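Local coordinates for RagB/SusD domain protein (Flavobacterium johnsoniae, PDB 5J90) that binds chitin as a SusD homolog of a polysaccharide utilization locus and probably helps capture the polymer or its fragments at the cell surface, at residues G375-Y387 with S397-A409. Residues are numbered along the deposited sequence; the frame is centred on the assembly and turned at random. Where two conformers were deposited one is given.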
ATOM      1  N   GLY A 375     -22.211  15.504  30.858  1.00 16.50           N
ATOM      2  CA  GLY A 375     -21.329  14.878  31.828  1.00 17.27           C
ATOM      3  C   GLY A 375     -20.415  13.844  31.198  1.00 15.07           C
ATOM      4  O   GLY A 375     -19.244  13.720  31.565  1.00 18.74           O
ATOM      5  N   TYR A 376     -20.970  13.089  30.255  1.00 15.80           N
ATOM      6  CA  TYR A 376     -20.220  12.073  29.518  1.00 15.59           C
ATOM      7  C   TYR A 376     -19.095  12.722  28.708  1.00 12.32           C
ATOM      8  O   TYR A 376     -17.951  12.268  28.742  1.00 14.13           O
ATOM      9  CB  TYR A 376     -21.192  11.328  28.604  1.00 14.06           C
ATOM     10  CG  TYR A 376     -20.608  10.228  27.745  1.00 12.19           C
ATOM     11  CD1 TYR A 376     -20.131  10.502  26.464  1.00 12.31           C
ATOM     12  CD2 TYR A 376     -20.571   8.914  28.191  1.00 14.06           C
ATOM     13  CE1 TYR A 376     -19.618   9.493  25.658  1.00 12.19           C
ATOM     14  CE2 TYR A 376     -20.049   7.893  27.390  1.00 11.93           C
ATOM     15  CZ  TYR A 376     -19.577   8.198  26.125  1.00 11.47           C
ATOM     16  OH  TYR A 376     -19.071   7.199  25.327  1.00 12.64           O
ATOM     17  N   ILE A 377     -19.443  13.804  28.021  1.00 12.84           N
ATOM     18  CA  ILE A 377     -18.515  14.563  27.196  1.00 13.22           C
ATOM     19  C   ILE A 377     -17.390  15.199  28.018  1.00 15.82           C
ATOM     20  O   ILE A 377     -16.255  15.309  27.552  1.00 15.98           O
ATOM     21  CB  ILE A 377     -19.283  15.636  26.406  1.00 14.24           C
ATOM     22  CG1 ILE A 377     -20.077  14.979  25.269  1.00 13.66           C
ATOM     23  CG2 ILE A 377     -18.349  16.709  25.877  1.00 14.87           C
ATOM     24  CD1 ILE A 377     -21.103  15.891  24.640  1.00 15.32           C
ATOM     25  N   ALA A 378     -17.695  15.589  29.255  1.00 16.07           N
ATOM     26  CA  ALA A 378     -16.701  16.257  30.091  1.00 17.86           C
ATOM     27  C   ALA A 378     -15.827  15.304  30.911  1.00 16.37           C
ATOM     28  O   ALA A 378     -14.864  15.736  31.546  1.00 20.20           O
ATOM     29  CB  ALA A 378     -17.383  17.271  31.010  1.00 18.46           C
ATOM     30  N   ASP A 379     -16.141  14.010  30.890  1.00 15.85           N
ATOM     31  CA  ASP A 379     -15.440  13.052  31.740  1.00 14.85           C
ATOM     32  C   ASP A 379     -14.033  12.735  31.235  1.00 18.72           C
ATOM     33  O   ASP A 379     -13.864  12.211  30.131  1.00 16.30           O
ATOM     34  CB  ASP A 379     -16.254  11.768  31.893  1.00 19.42           C
ATOM     35  CG  ASP A 379     -15.647  10.819  32.906  1.00 23.09           C
ATOM     36  OD1 ASP A 379     -14.551  10.287  32.642  1.00 20.34           O
ATOM     37  OD2 ASP A 379     -16.267  10.606  33.973  1.00 28.69           O
ATOM     38  N   ASN A 380     -13.027  13.036  32.054  1.00 17.25           N
ATOM     39  CA  ASN A 380     -11.632  12.783  31.697  1.00 16.30           C
ATOM     40  C   ASN A 380     -11.000  11.717  32.589  1.00 17.06           C
ATOM     41  O   ASN A 380      -9.795  11.753  32.867  1.00 19.14           O
ATOM     42  CB  ASN A 380     -10.823  14.086  31.756  1.00 18.53           C
ATOM     43  CG  ASN A 380      -9.468  13.970  31.073  1.00 21.87           C
ATOM     44  OD1 ASN A 380      -9.307  13.235  30.094  1.00 22.73           O
ATOM     45  ND2 ASN A 380      -8.481  14.695  31.592  1.00 24.39           N
ATOM     46  N   THR A 381     -11.811  10.756  33.022  1.00 17.63           N
ATOM     47  CA  THR A 381     -11.332   9.708  33.911  1.00 17.68           C
ATOM     48  C   THR A 381     -11.646   8.309  33.391  1.00 17.23           C
ATOM     49  O   THR A 381     -10.760   7.461  33.325  1.00 18.96           O
ATOM     50  CB  THR A 381     -11.913   9.871  35.336  1.00 21.20           C
ATOM     51  OG1 THR A 381     -11.465  11.116  35.887  1.00 27.31           O
ATOM     52  CG2 THR A 381     -11.458   8.733  36.232  1.00 22.94           C
ATOM     53  N   LYS A 382     -12.904   8.075  33.026  1.00 16.79           N
ATOM     54  CA  LYS A 382     -13.331   6.742  32.602  1.00 17.93           C
ATOM     55  C   LYS A 382     -12.646   6.306  31.307  1.00 15.26           C
ATOM     56  O   LYS A 382     -12.509   7.085  30.365  1.00 16.19           O
ATOM     57  CB  LYS A 382     -14.849   6.675  32.444  1.00 16.10           C
ATOM     58  CG  LYS A 382     -15.632   6.987  33.724  1.00 20.31           C
ATOM     59  CD  LYS A 382     -17.098   6.622  33.559  1.00 23.08           C
ATOM     60  CE  LYS A 382     -17.934   7.051  34.758  1.00 27.49           C
ATOM     61  NZ  LYS A 382     -18.126   8.525  34.784  1.00 35.49           N
ATOM     62  N   THR A 383     -12.213   5.052  31.300  1.00 17.32           N
ATOM     63  CA  THR A 383     -11.554   4.455  30.138  0.58 15.75           C
ATOM     64  C   THR A 383     -11.998   3.007  30.011  1.00 16.26           C
ATOM     65  O   THR A 383     -12.757   2.508  30.839  1.00 16.39           O
ATOM     66  CB  THR A 383     -10.007   4.508  30.225  0.58 18.07           C
ATOM     67  OG1 THR A 383      -9.572   3.996  31.493  0.58 21.02           O
ATOM     68  CG2 THR A 383      -9.494   5.935  30.041  0.58 20.60           C
ATOM     69  N   ALA A 384     -11.536   2.328  28.962  1.00 14.73           N
ATOM     70  CA  ALA A 384     -11.978   0.960  28.693  1.00 15.37           C
ATOM     71  C   ALA A 384     -11.743   0.027  29.879  1.00 14.93           C
ATOM     72  O   ALA A 384     -10.733   0.140  30.577  1.00 15.17           O
ATOM     73  CB  ALA A 384     -11.292   0.410  27.429  1.00 14.74           C
ATOM     74  N   ALA A 385     -12.683  -0.890  30.089  1.00 14.56           N
ATOM     75  CA  ALA A 385     -12.624  -1.843  31.199  1.00 15.04           C
ATOM     76  C   ALA A 385     -11.956  -3.163  30.817  1.00 16.33           C
ATOM     77  O   ALA A 385     -11.992  -3.591  29.662  1.00 15.99           O
ATOM     78  CB  ALA A 385     -14.024  -2.118  31.721  1.00 16.46           C
ATOM     79  N   ALA A 386     -11.360  -3.830  31.800  1.00 15.92           N
ATOM     80  CA  ALA A 386     -10.831  -5.164  31.574  1.00 16.19           C
ATOM     81  C   ALA A 386     -11.964  -6.100  31.182  1.00 15.88           C
ATOM     82  O   ALA A 386     -13.109  -5.933  31.621  1.00 16.80           O
ATOM     83  CB  ALA A 386     -10.114  -5.681  32.820  1.00 16.31           C
ATOM     84  N   TYR A 387     -11.638  -7.081  30.345  1.00 15.64           N
ATOM     85  CA  TYR A 387     -12.617  -8.051  29.886  1.00 14.68           C
ATOM     86  C   TYR A 387     -12.418  -9.415  30.557  1.00 14.96           C
ATOM     87  O   TYR A 387     -11.313  -9.958  30.565  1.00 16.32           O
ATOM     88  CB  TYR A 387     -12.597  -8.219  28.353  1.00 13.55           C
ATOM     89  CG  TYR A 387     -13.519  -9.342  27.970  1.00 13.41           C
ATOM     90  CD1 TYR A 387     -14.899  -9.167  28.015  1.00 12.63           C
ATOM     91  CD2 TYR A 387     -13.029 -10.603  27.649  1.00 15.02           C
ATOM     92  CE1 TYR A 387     -15.762 -10.200  27.723  1.00 13.82           C
ATOM     93  CE2 TYR A 387     -13.890 -11.648  27.351  1.00 13.89           C
ATOM     94  CZ  TYR A 387     -15.258 -11.436  27.392  1.00 12.70           C
ATOM     95  OH  TYR A 387     -16.131 -12.455  27.105  1.00 14.71           O
ATOM     96  N   SER A 397      -8.844 -10.309  28.979  1.00 15.43           N
ATOM     97  CA  SER A 397      -7.856  -9.335  28.534  1.00 15.20           C
ATOM     98  C   SER A 397      -7.884  -8.041  29.334  1.00 14.48           C
ATOM     99  O   SER A 397      -8.951  -7.569  29.723  1.00 15.87           O
ATOM    100  CB  SER A 397      -8.066  -8.995  27.058  1.00 16.39           C
ATOM    101  OG  SER A 397      -7.053  -8.109  26.607  1.00 16.20           O
ATOM    102  N   ASP A 398      -6.706  -7.459  29.547  1.00 15.71           N
ATOM    103  CA  ASP A 398      -6.611  -6.073  29.989  1.00 16.97           C
ATOM    104  C   ASP A 398      -7.211  -5.202  28.889  1.00 16.43           C
ATOM    105  O   ASP A 398      -7.207  -5.587  27.716  1.00 15.48           O
ATOM    106  CB  ASP A 398      -5.149  -5.657  30.190  1.00 19.46           C
ATOM    107  CG  ASP A 398      -4.469  -6.402  31.322  1.00 27.88           C
ATOM    108  OD1 ASP A 398      -5.172  -6.875  32.238  1.00 29.22           O
ATOM    109  OD2 ASP A 398      -3.222  -6.497  31.299  1.00 29.70           O
ATOM    110  N   PRO A 399      -7.719  -4.023  29.252  1.00 14.60           N
ATOM    111  CA  PRO A 399      -8.284  -3.139  28.228  1.00 13.66           C
ATOM    112  C   PRO A 399      -7.218  -2.677  27.236  1.00 14.63           C
ATOM    113  O   PRO A 399      -6.041  -2.579  27.591  1.00 16.06           O
ATOM    114  CB  PRO A 399      -8.802  -1.950  29.040  1.00 15.87           C
ATOM    115  CG  PRO A 399      -7.971  -1.956  30.290  1.00 16.84           C
ATOM    116  CD  PRO A 399      -7.708  -3.399  30.589  1.00 14.84           C
ATOM    117  N   VAL A 400      -7.634  -2.404  26.001  1.00 13.04           N
ATOM    118  CA  VAL A 400      -6.716  -1.896  24.979  1.00 14.60           C
ATOM    119  C   VAL A 400      -7.053  -0.491  24.470  1.00 13.08           C
ATOM    120  O   VAL A 400      -6.156   0.221  24.026  1.00 13.06           O
ATOM    121  CB  VAL A 400      -6.576  -2.862  23.770  1.00 13.53           C
ATOM    122  CG1 VAL A 400      -5.885  -4.151  24.196  1.00 15.42           C
ATOM    123  CG2 VAL A 400      -7.931  -3.155  23.127  1.00 13.71           C
ATOM    124  N   ASN A 401      -8.324  -0.087  24.508  1.00 13.05           N
ATOM    125  CA  ASN A 401      -8.673   1.252  24.026  1.00 12.06           C
ATOM    126  C   ASN A 401      -8.623   2.225  25.197  1.00 13.37           C
ATOM    127  O   ASN A 401      -9.645   2.562  25.815  1.00 15.01           O
ATOM    128  CB  ASN A 401     -10.044   1.280  23.332  1.00 11.76           C
ATOM    129  CG  ASN A 401     -10.187   2.465  22.385  1.00 10.55           C
ATOM    130  OD1 ASN A 401      -9.326   2.696  21.535  1.00 11.19           O
ATOM    131  ND2 ASN A 401     -11.255   3.229  22.538  1.00 11.83           N
ATOM    132  N   ASN A 402      -7.409   2.651  25.517  1.00 13.38           N
ATOM    133  CA  ASN A 402      -7.163   3.347  26.772  1.00 12.85           C
ATOM    134  C   ASN A 402      -7.111   4.844  26.565  1.00 14.70           C
ATOM    135  O   ASN A 402      -6.048   5.458  26.508  1.00 19.50           O
ATOM    136  CB  ASN A 402      -5.900   2.792  27.427  1.00 17.00           C
ATOM    137  CG  ASN A 402      -5.995   1.296  27.658  1.00 15.34           C
ATOM    138  OD1 ASN A 402      -7.053   0.784  28.037  1.00 17.77           O
ATOM    139  ND2 ASN A 402      -4.904   0.580  27.407  1.00 19.56           N
ATOM    140  N   VAL A 403      -8.299   5.413  26.417  1.00 13.05           N
ATOM    141  CA  VAL A 403      -8.480   6.826  26.145  1.00 14.59           C
ATOM    142  C   VAL A 403      -9.789   7.259  26.803  1.00 12.08           C
ATOM    143  O   VAL A 403     -10.751   6.486  26.858  1.00 14.02           O
ATOM    144  CB  VAL A 403      -8.514   7.091  24.610  1.00 18.35           C
ATOM    145  CG1 VAL A 403      -9.711   6.408  23.963  1.00 18.16           C
ATOM    146  CG2 VAL A 403      -8.513   8.571  24.309  1.00 17.90           C
ATOM    147  N   THR A 404      -9.827   8.480  27.317  1.00 13.70           N
ATOM    148  CA  THR A 404     -11.044   9.003  27.920  1.00 13.17           C
ATOM    149  C   THR A 404     -11.897   9.704  26.868  1.00 14.80           C
ATOM    150  O   THR A 404     -11.462   9.926  25.735  1.00 13.02           O
ATOM    151  CB  THR A 404     -10.729  10.023  29.026  1.00 14.32           C
ATOM    152  OG1 THR A 404     -10.034  11.131  28.450  1.00 16.62           O
ATOM    153  CG2 THR A 404      -9.870   9.393  30.105  1.00 16.55           C
ATOM    154  N   VAL A 405     -13.108  10.086  27.253  1.00 13.37           N
ATOM    155  CA  VAL A 405     -13.986  10.801  26.344  1.00 13.99           C
ATOM    156  C   VAL A 405     -13.578  12.264  26.183  1.00 14.80           C
ATOM    157  O   VAL A 405     -13.552  12.784  25.070  1.00 13.64           O
ATOM    158  CB  VAL A 405     -15.461  10.733  26.799  1.00 13.09           C
ATOM    159  CG1 VAL A 405     -16.328  11.562  25.867  1.00 13.58           C
ATOM    160  CG2 VAL A 405     -15.953   9.295  26.825  1.00 14.15           C
ATOM    161  N   ALA A 406     -13.254  12.927  27.295  1.00 13.65           N
ATOM    162  CA  ALA A 406     -13.045  14.374  27.296  1.00 14.82           C
ATOM    163  C   ALA A 406     -11.982  14.846  26.311  1.00 13.71           C
ATOM    164  O   ALA A 406     -10.894  14.272  26.232  1.00 15.71           O
ATOM    165  CB  ALA A 406     -12.699  14.861  28.708  1.00 16.86           C
ATOM    166  N   TRP A 407     -12.308  15.904  25.580  1.00 13.81           N
ATOM    167  CA  TRP A 407     -11.349  16.520  24.676  1.00 14.74           C
ATOM    168  C   TRP A 407     -10.226  17.169  25.466  1.00 16.34           C
ATOM    169  O   TRP A 407     -10.460  17.840  26.475  1.00 18.66           O
ATOM    170  CB  TRP A 407     -12.026  17.574  23.806  1.00 13.50           C
ATOM    171  CG  TRP A 407     -11.153  18.053  22.686  1.00 14.92           C
ATOM    172  CD1 TRP A 407     -10.390  19.188  22.656  1.00 16.39           C
ATOM    173  CD2 TRP A 407     -10.945  17.394  21.433  1.00 14.18           C
ATOM    174  NE1 TRP A 407      -9.719  19.274  21.454  1.00 16.55           N
ATOM    175  CE2 TRP A 407     -10.054  18.189  20.686  1.00 14.34           C
ATOM    176  CE3 TRP A 407     -11.437  16.214  20.868  1.00 15.58           C
ATOM    177  CZ2 TRP A 407      -9.638  17.835  19.406  1.00 15.66           C
ATOM    178  CZ3 TRP A 407     -11.023  15.865  19.593  1.00 15.85           C
ATOM    179  CH2 TRP A 407     -10.139  16.675  18.877  1.00 15.61           C
ATOM    180  N   ASP A 408      -9.006  16.966  24.995  1.00 15.74           N
ATOM    181  CA  ASP A 408      -7.829  17.621  25.545  1.00 19.45           C
ATOM    182  C   ASP A 408      -7.129  18.330  24.395  1.00 19.58           C
ATOM    183  O   ASP A 408      -6.586  17.682  23.502  1.00 16.85           O
ATOM    184  CB  ASP A 408      -6.906  16.572  26.168  1.00 21.61           C
ATOM    185  CG  ASP A 408      -5.638  17.168  26.760  1.00 24.18           C
ATOM    186  OD1 ASP A 408      -5.418  18.393  26.641  1.00 21.71           O
ATOM    187  OD2 ASP A 408      -4.852  16.389  27.341  1.00 28.72           O
ATOM    188  N   ALA A 409      -7.141  19.658  24.411  1.00 17.28           N
ATOM    189  CA  ALA A 409      -6.552  20.441  23.333  1.00 15.06           C
ATOM    190  C   ALA A 409      -5.058  20.177  23.166  1.00 15.14           C
ATOM    191  O   ALA A 409      -4.508  20.386  22.087  1.00 18.46           O
ATOM    192  CB  ALA A 409      -6.806  21.937  23.555  1.00 19.68           C
TER
HETATM  193  O   HOH W   1     -14.992  16.801  25.436  1.00 22.96           O
HETATM  194  O   HOH W   2     -14.177   9.193  29.820  1.00 15.15           O
HETATM  195  O   HOH W   3      -5.713  15.405  30.162  1.00 35.31           O
HETATM  196  O   HOH W   4      -8.434   1.567  30.080  1.00 18.49           O
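Thr404 and Asn380 make the side-chain hydrogen bond of this contact: Thr404 OG1 donates to Asn380 OD1 over 2.8 Å, in the plane of the amide carbonyl. Asn380 reaches it with CG anti to its own N (chi1 -166°); its CB rests against Ala406 CB, while ND2 meets Asp408 OD2 through a water. The threonine's other branch, CG2, lies 3.5 Å from Lys382 O. Were Thr404 replaced by an alanine, Asn380 OD1 would probably lose its donor, the amide be freer to turn, and the methyl packing beside Lys382 O be lost. Just before Asn380, Asp379 ties its own turn together: OD1 accepts from Thr381 N, an Asx turn, and from Lys382 N, which extends it to an Asx motif, and OD2 pairs with Lys382 NZ at 2.9 Å, the ammonium sitting above the carboxylate plane. That fixes the bend from which Asp379 O receives Ala406 N at 3.0 Å, with the donor above the carbonyl plane. Val405 turns inward here, its CG2 lying over one face of the Tyr376 ring, 4.1 Å from the centroid and displaced toward the rim. The ring's hydroxyl bonds to Gln423 on helix 413-428. A water links Ile377 O to Trp407 N; another joins Ala384 O and Asn402 OD1. Farther along, Pro399 CB packs on Ala384 CB at 3.8 Å, and the pairing ends in Tyr387 N to Ser397 O (2.8 Å) and its return bond, Ser397 N to Tyr387 O. Two antiparallel loop arms, closed by this single beta bridge, thus form an irregular hairpin-like excursion between helices 373-378 and 413-428, an elaboration on the helical SusD fold.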